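Local atomic coordinates of putative activator of HSP90 (Plasmodium falciparum, PDB entry 3N72), a protein that probably binds the Hsp90 chaperone and stimulates its ATPase activity, the fragment here being the N-terminal domain of an Aha1-family co-chaperone. Residues Y72-W78 / F90-I96. Residues are numbered along the deposited sequence; the frame is centred on the assembly and turned at random. Where two conformers were deposited one is given.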
loop_
_atom_site.group_PDB
_atom_site.type_symbol
_atom_site.label_atom_id
_atom_site.label_comp_id
_atom_site.label_asym_id
_atom_site.label_seq_id
_atom_site.Cartn_x
_atom_site.Cartn_y
_atom_site.Cartn_z
ATOM N N TYR B 72 -3.845 2.709 -25.895
ATOM C CA TYR B 72 -2.692 3.624 -26.116
ATOM C C TYR B 72 -2.503 3.972 -27.575
ATOM O O TYR B 72 -2.738 3.145 -28.477
ATOM C CB TYR B 72 -1.353 3.078 -25.525
ATOM C CG TYR B 72 -1.346 3.223 -24.056
ATOM C CD1 TYR B 72 -1.838 2.179 -23.229
ATOM C CD2 TYR B 72 -1.000 4.429 -23.472
ATOM C CE1 TYR B 72 -1.921 2.346 -21.859
ATOM C CE2 TYR B 72 -1.111 4.617 -22.101
ATOM C CZ TYR B 72 -1.571 3.556 -21.308
ATOM O OH TYR B 72 -1.658 3.753 -19.969
ATOM N N ILE B 73 -2.091 5.223 -27.792
ATOM C CA ILE B 73 -1.430 5.655 -29.003
ATOM C C ILE B 73 0.059 5.660 -28.655
ATOM O O ILE B 73 0.463 6.259 -27.643
ATOM C CB ILE B 73 -1.878 7.082 -29.402
ATOM C CG1 ILE B 73 -3.384 7.107 -29.706
ATOM C CG2 ILE B 73 -1.042 7.597 -30.589
ATOM C CD1 ILE B 73 -4.074 8.360 -29.244
ATOM N N ILE B 74 0.870 4.964 -29.455
ATOM C CA ILE B 74 2.314 4.905 -29.205
ATOM C C ILE B 74 2.973 5.485 -30.448
ATOM O O ILE B 74 2.818 4.933 -31.521
ATOM C CB ILE B 74 2.801 3.467 -28.972
ATOM C CG1 ILE B 74 1.948 2.787 -27.885
ATOM C CG2 ILE B 74 4.305 3.458 -28.592
ATOM C CD1 ILE B 74 2.101 1.267 -27.823
ATOM N N LYS B 75 3.651 6.613 -30.284
ATOM C CA LYS B 75 4.300 7.302 -31.415
ATOM C C LYS B 75 5.759 7.539 -31.079
ATOM O O LYS B 75 6.093 8.159 -30.049
ATOM C CB LYS B 75 3.570 8.609 -31.724
ATOM C CG LYS B 75 4.141 9.273 -32.996
ATOM C CD LYS B 75 3.186 10.221 -33.663
ATOM C CE LYS B 75 3.834 10.875 -34.921
ATOM N NZ LYS B 75 4.054 9.882 -35.991
ATOM N N PHE B 76 6.641 7.033 -31.946
ATOM C CA PHE B 76 8.042 7.005 -31.640
ATOM C C PHE B 76 8.851 7.062 -32.911
ATOM O O PHE B 76 8.298 7.237 -33.992
ATOM C CB PHE B 76 8.427 5.779 -30.777
ATOM C CG PHE B 76 7.966 4.417 -31.305
ATOM C CD1 PHE B 76 8.910 3.469 -31.712
ATOM C CD2 PHE B 76 6.616 4.049 -31.307
ATOM C CE1 PHE B 76 8.529 2.203 -32.124
ATOM C CE2 PHE B 76 6.209 2.770 -31.740
ATOM C CZ PHE B 76 7.172 1.847 -32.147
ATOM N N GLU B 77 10.162 6.942 -32.772
ATOM C CA GLU B 77 11.030 7.006 -33.929
ATOM C C GLU B 77 11.871 5.736 -34.073
ATOM O O GLU B 77 12.133 5.062 -33.096
ATOM C CB GLU B 77 11.887 8.260 -33.865
ATOM C CG GLU B 77 10.980 9.517 -33.946
ATOM C CD GLU B 77 11.722 10.844 -33.658
ATOM O OE1 GLU B 77 12.884 10.796 -33.214
ATOM O OE2 GLU B 77 11.136 11.937 -33.900
ATOM N N TRP B 78 12.252 5.406 -35.301
ATOM C CA TRP B 78 13.146 4.259 -35.537
ATOM C C TRP B 78 14.471 4.753 -36.092
ATOM O O TRP B 78 14.535 5.792 -36.766
ATOM C CB TRP B 78 12.511 3.221 -36.465
ATOM C CG TRP B 78 12.306 3.650 -37.934
ATOM C CD1 TRP B 78 11.217 4.287 -38.459
ATOM C CD2 TRP B 78 13.204 3.413 -39.035
ATOM N NE1 TRP B 78 11.381 4.475 -39.820
ATOM C CE2 TRP B 78 12.585 3.941 -40.205
ATOM C CE3 TRP B 78 14.464 2.789 -39.152
ATOM C CZ2 TRP B 78 13.202 3.899 -41.469
ATOM C CZ3 TRP B 78 15.065 2.727 -40.415
ATOM C CH2 TRP B 78 14.435 3.281 -41.552
ATOM N N PHE B 90 19.268 8.259 -38.168
ATOM C CA PHE B 90 17.835 8.415 -38.042
ATOM C C PHE B 90 17.079 7.832 -39.245
ATOM O O PHE B 90 17.413 8.094 -40.406
ATOM C CB PHE B 90 17.510 9.913 -37.902
ATOM C CG PHE B 90 16.068 10.180 -37.662
ATOM C CD1 PHE B 90 15.471 9.796 -36.460
ATOM C CD2 PHE B 90 15.303 10.821 -38.615
ATOM C CE1 PHE B 90 14.132 10.029 -36.222
ATOM C CE2 PHE B 90 13.939 11.054 -38.369
ATOM C CZ PHE B 90 13.370 10.664 -37.179
ATOM N N GLY B 91 16.008 7.091 -38.968
ATOM C CA GLY B 91 15.221 6.431 -40.018
ATOM C C GLY B 91 13.861 7.050 -40.287
ATOM O O GLY B 91 13.488 7.319 -41.452
ATOM N N GLY B 92 13.091 7.251 -39.221
ATOM C CA GLY B 92 11.770 7.825 -39.400
ATOM C C GLY B 92 10.883 7.607 -38.200
ATOM O O GLY B 92 11.363 7.536 -37.062
ATOM N N SER B 93 9.581 7.556 -38.458
ATOM C CA SER B 93 8.581 7.497 -37.380
ATOM C C SER B 93 7.819 6.182 -37.418
ATOM O O SER B 93 7.715 5.542 -38.465
ATOM C CB SER B 93 7.589 8.665 -37.486
ATOM O OG SER B 93 6.822 8.555 -38.689
ATOM N N VAL B 94 7.286 5.807 -36.256
ATOM C CA VAL B 94 6.419 4.652 -36.097
ATOM C C VAL B 94 5.234 5.104 -35.264
ATOM O O VAL B 94 5.403 5.768 -34.228
ATOM C CB VAL B 94 7.085 3.485 -35.318
ATOM C CG1 VAL B 94 6.201 2.250 -35.396
ATOM C CG2 VAL B 94 8.486 3.170 -35.827
ATOM N N GLU B 95 4.038 4.737 -35.714
ATOM C CA GLU B 95 2.822 5.076 -34.997
ATOM C C GLU B 95 1.959 3.849 -34.834
ATOM O O GLU B 95 1.610 3.181 -35.820
ATOM C CB GLU B 95 2.043 6.151 -35.744
ATOM C CG GLU B 95 0.729 6.494 -35.078
ATOM C CD GLU B 95 -0.322 7.056 -36.044
ATOM O OE1 GLU B 95 -0.545 6.487 -37.159
ATOM O OE2 GLU B 95 -0.962 8.046 -35.645
ATOM N N ILE B 96 1.578 3.575 -33.590
ATOM C CA ILE B 96 0.627 2.514 -33.315
ATOM C C ILE B 96 -0.600 3.232 -32.777
ATOM O O ILE B 96 -0.616 3.674 -31.621
ATOM C CB ILE B 96 1.166 1.515 -32.304
ATOM C CG1 ILE B 96 2.537 0.974 -32.785
ATOM C CG2 ILE B 96 0.113 0.441 -32.009
ATOM C CD1 ILE B 96 3.199 -0.039 -31.839
#
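Ile74 and Phe76 each exchange a reciprocal pair of backbone hydrogen bonds with the antiparallel strand 90-96, Ile74 with Ile96 and Phe76 with Val94; Ile96 N to Ile74 O is 2.8 Å and nearly straight. At Trp78 the pattern changes. Its N still donates to Gly92 O, but Trp78 O accepts from two donors, Gly91 N at 3.0 Å and Gly92 N at 3.2 Å, so two residues of one strand face a single residue of the other.

Aromatic rings then fold over the neighbouring strand. With Trp78 CG set between its backbone N and carbonyl carbon (chi1 68°), the indole lies flat on the two glycines: Gly91 CA is 3.4 Å from the centroid of its six-membered ring, almost on the normal, a CH-pi contact made possible by the missing side chains. NE1 reaches past them to bond Glu114 O. Phe76 takes a similar first torsion (chi1 52°) and offers one face to Val94, whose CB sits 3.6 Å from the ring centroid, while Ile96 CD1 meets the ring edge. Val94 CG2 also touches Trp78 CD1, at 4.0 Å. Helix 120-142 packs against Trp78 and Ile96, and helix 23-35 against Ile74.

Lys75, Glu77, Ser93 and Glu95 point to the other face of the sheet, which is more polar. There Glu77 OE1 comes within 3.3 Å of Phe90 CE1, the carboxylate and ring planes being 73° apart, and Asn50 ND2 hydrogen-bonds that same oxygen.

Gly91 and Gly92 opposite Trp78 form a classic beta bulge in the otherwise regular antiparallel hairpin of strands 65-82 and 87-100, within the curved sheet of the Aha1 N-terminal domain.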